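Local coordinates for malonyl CoA:acyl carrier protein malonyltransferase (PDB 1NM2), which probably transfers the malonyl group from malonyl-CoA to holo acyl carrier protein, supplying malonyl-ACP for fatty acid biosynthesis, at residues A207-K212 against G250-P255. Numbering follows the deposited sequence.
Sequences APAVDK and GQVANP
V210 and V252 meet methyl to methyl, CG2 of V210 standing 3.5 Å from CG2 of V252. V210 carries CG1 anti to its backbone N (chi1 175°), while its CG2 lies beside that nitrogen and reaches into a shallow hollow of segment 250-255. V252 CG2 forms one wall of this hollow and A253 CB another, the latter 3.9 Å from V210 CG2; the carbonyl oxygen of G250 borders it more loosely, at 4.5 Å from the same methyl. V252 returns the fit. Its CG2, held between the backbone N and the carbonyl carbon (chi1 -57°), rests against the first turn of helix 207-217, beside V210 CG2 and 4.1 Å from A209 CB, with the backbone N of V210 at 4.0 Å. The valine side chains cross obliquely, and A253 CB also approaches the start of the helix, 4.4 Å from A207 N.

The type I beta turn Q251-N254 directs the CB atoms of V252 and A253 at helix 207-217. V252 also rests on R123 and M127 of helix 113-132, and H202, just before helix 207-217, hydrogen-bonds to the V252 backbone and, through ND1, to the N254 carbonyl. Within the acyl transferase domain, the V252 side chain lies near, without touching, a GxSxG sequence consistent with a nucleophile elbow. No hydrogen bond joins 207-212 to 250-255, and the buried surface is a modest 170 Å². Helix start and turn are therefore matched mainly by small aliphatic groups, with backbone atoms at the margins, through van der Waals and hydrophobic contact that depends on complementary shape.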
ATOM      1  N   ALA A 207     -12.979  10.713  -6.806  1.00 17.57           N
ATOM      2  CA  ALA A 207     -12.921  12.169  -6.715  1.00 18.19           C
ATOM      3  C   ALA A 207     -13.502  12.694  -5.406  1.00 19.08           C
ATOM      4  O   ALA A 207     -12.907  13.562  -4.766  1.00 19.10           O
ATOM      5  CB  ALA A 207     -13.649  12.816  -7.915  1.00 17.81           C
ATOM      6  N   PRO A 208     -14.674  12.180  -4.988  1.00 20.46           N
ATOM      7  CA  PRO A 208     -15.248  12.667  -3.730  1.00 20.27           C
ATOM      8  C   PRO A 208     -14.414  12.264  -2.513  1.00 20.04           C
ATOM      9  O   PRO A 208     -14.510  12.889  -1.461  1.00 17.58           O
ATOM     10  CB  PRO A 208     -16.652  12.057  -3.725  1.00 21.23           C
ATOM     11  CG  PRO A 208     -16.487  10.803  -4.509  1.00 23.14           C
ATOM     12  CD  PRO A 208     -15.574  11.211  -5.641  1.00 21.31           C
ATOM     13  N   ALA A 209     -13.597  11.222  -2.662  1.00 19.12           N
ATOM     14  CA  ALA A 209     -12.736  10.769  -1.570  1.00 18.94           C
ATOM     15  C   ALA A 209     -11.573  11.759  -1.408  1.00 18.93           C
ATOM     16  O   ALA A 209     -11.061  11.958  -0.306  1.00 19.85           O
ATOM     17  CB  ALA A 209     -12.205   9.357  -1.859  1.00 18.33           C
ATOM     18  N   VAL A 210     -11.158  12.378  -2.510  1.00 19.42           N
ATOM     19  CA  VAL A 210     -10.078  13.364  -2.466  1.00 17.49           C
ATOM     20  C   VAL A 210     -10.537  14.552  -1.625  1.00 18.03           C
ATOM     21  O   VAL A 210      -9.803  15.042  -0.762  1.00 15.50           O
ATOM     22  CB  VAL A 210      -9.714  13.877  -3.882  1.00 18.73           C
ATOM     23  CG1 VAL A 210      -8.673  14.992  -3.783  1.00 18.16           C
ATOM     24  CG2 VAL A 210      -9.182  12.732  -4.735  1.00 18.14           C
ATOM     25  N   ASP A 211     -11.759  15.014  -1.878  1.00 18.33           N
ATOM     26  CA  ASP A 211     -12.301  16.150  -1.139  1.00 20.46           C
ATOM     27  C   ASP A 211     -12.313  15.857   0.361  1.00 20.42           C
ATOM     28  O   ASP A 211     -11.842  16.667   1.161  1.00 19.76           O
ATOM     29  CB  ASP A 211     -13.722  16.479  -1.604  1.00 21.81           C
ATOM     30  CG  ASP A 211     -13.804  16.769  -3.094  1.00 26.04           C
ATOM     31  OD1 ASP A 211     -12.856  17.367  -3.655  1.00 25.79           O
ATOM     32  OD2 ASP A 211     -14.834  16.410  -3.705  1.00 28.32           O
ATOM     33  N   LYS A 212     -12.840  14.695   0.737  1.00 19.85           N
ATOM     34  CA  LYS A 212     -12.910  14.307   2.141  1.00 19.31           C
ATOM     35  C   LYS A 212     -11.528  14.095   2.755  1.00 20.34           C
ATOM     36  O   LYS A 212     -11.277  14.511   3.887  1.00 19.78           O
ATOM     37  CB  LYS A 212     -13.740  13.027   2.295  1.00 21.07           C
ATOM     38  CG  LYS A 212     -15.184  13.153   1.842  1.00 24.30           C
ATOM     39  CD  LYS A 212     -15.898  11.807   1.924  1.00 28.85           C
ATOM     40  CE  LYS A 212     -17.338  11.889   1.437  1.00 29.31           C
ATOM     41  NZ  LYS A 212     -18.168  12.789   2.287  1.00 35.91           N
ATOM     42  N   GLY A 250      -4.139  12.962  -3.312  1.00 19.71           N
ATOM     43  CA  GLY A 250      -4.544  12.792  -4.696  1.00 18.81           C
ATOM     44  C   GLY A 250      -4.479  11.362  -5.203  1.00 18.14           C
ATOM     45  O   GLY A 250      -5.273  10.985  -6.064  1.00 17.93           O
ATOM     46  N   GLN A 251      -3.552  10.566  -4.669  1.00 16.77           N
ATOM     47  CA  GLN A 251      -3.379   9.177  -5.094  1.00 16.79           C
ATOM     48  C   GLN A 251      -4.606   8.279  -4.983  1.00 15.95           C
ATOM     49  O   GLN A 251      -4.678   7.258  -5.663  1.00 16.82           O
ATOM     50  CB  GLN A 251      -2.220   8.501  -4.338  1.00 18.34           C
ATOM     51  CG  GLN A 251      -0.850   8.642  -5.007  1.00 20.15           C
ATOM     52  CD  GLN A 251      -0.859   8.209  -6.465  1.00 20.29           C
ATOM     53  OE1 GLN A 251      -1.055   7.026  -6.789  1.00 21.67           O
ATOM     54  NE2 GLN A 251      -0.657   9.165  -7.355  1.00 18.34           N
ATOM     55  N   VAL A 252      -5.566   8.629  -4.134  1.00 16.41           N
ATOM     56  CA  VAL A 252      -6.751   7.782  -4.012  1.00 15.88           C
ATOM     57  C   VAL A 252      -7.498   7.750  -5.344  1.00 15.12           C
ATOM     58  O   VAL A 252      -8.276   6.826  -5.604  1.00 15.43           O
ATOM     59  CB  VAL A 252      -7.718   8.274  -2.899  1.00 16.56           C
ATOM     60  CG1 VAL A 252      -6.984   8.352  -1.560  1.00 16.53           C
ATOM     61  CG2 VAL A 252      -8.318   9.616  -3.276  1.00 14.44           C
ATOM     62  N   ALA A 253      -7.248   8.749  -6.190  1.00 13.45           N
ATOM     63  CA  ALA A 253      -7.915   8.824  -7.492  1.00 14.71           C
ATOM     64  C   ALA A 253      -6.971   8.736  -8.694  1.00 16.58           C
ATOM     65  O   ALA A 253      -7.387   8.938  -9.841  1.00 17.75           O
ATOM     66  CB  ALA A 253      -8.740  10.105  -7.575  1.00 14.62           C
ATOM     67  N   ASN A 254      -5.703   8.436  -8.434  1.00 15.99           N
ATOM     68  CA  ASN A 254      -4.706   8.322  -9.495  1.00 17.24           C
ATOM     69  C   ASN A 254      -4.132   6.903  -9.526  1.00 15.45           C
ATOM     70  O   ASN A 254      -4.029   6.246  -8.494  1.00 15.92           O
ATOM     71  CB  ASN A 254      -3.552   9.311  -9.256  1.00 17.43           C
ATOM     72  CG  ASN A 254      -3.856  10.721  -9.746  1.00 20.75           C
ATOM     73  OD1 ASN A 254      -3.174  11.673  -9.362  1.00 24.49           O
ATOM     74  ND2 ASN A 254      -4.854  10.859 -10.608  1.00 21.00           N
ATOM     75  N   PRO A 255      -3.743   6.419 -10.717  1.00 15.49           N
ATOM     76  CA  PRO A 255      -3.172   5.071 -10.860  1.00 14.69           C
ATOM     77  C   PRO A 255      -1.937   4.859  -9.973  1.00 15.20           C
ATOM     78  O   PRO A 255      -1.186   5.800  -9.705  1.00 14.15           O
ATOM     79  CB  PRO A 255      -2.806   5.011 -12.341  1.00 12.62           C
ATOM     80  CG  PRO A 255      -3.851   5.889 -12.984  1.00 13.63           C
ATOM     81  CD  PRO A 255      -3.894   7.070 -12.033  1.00 15.73           C
TER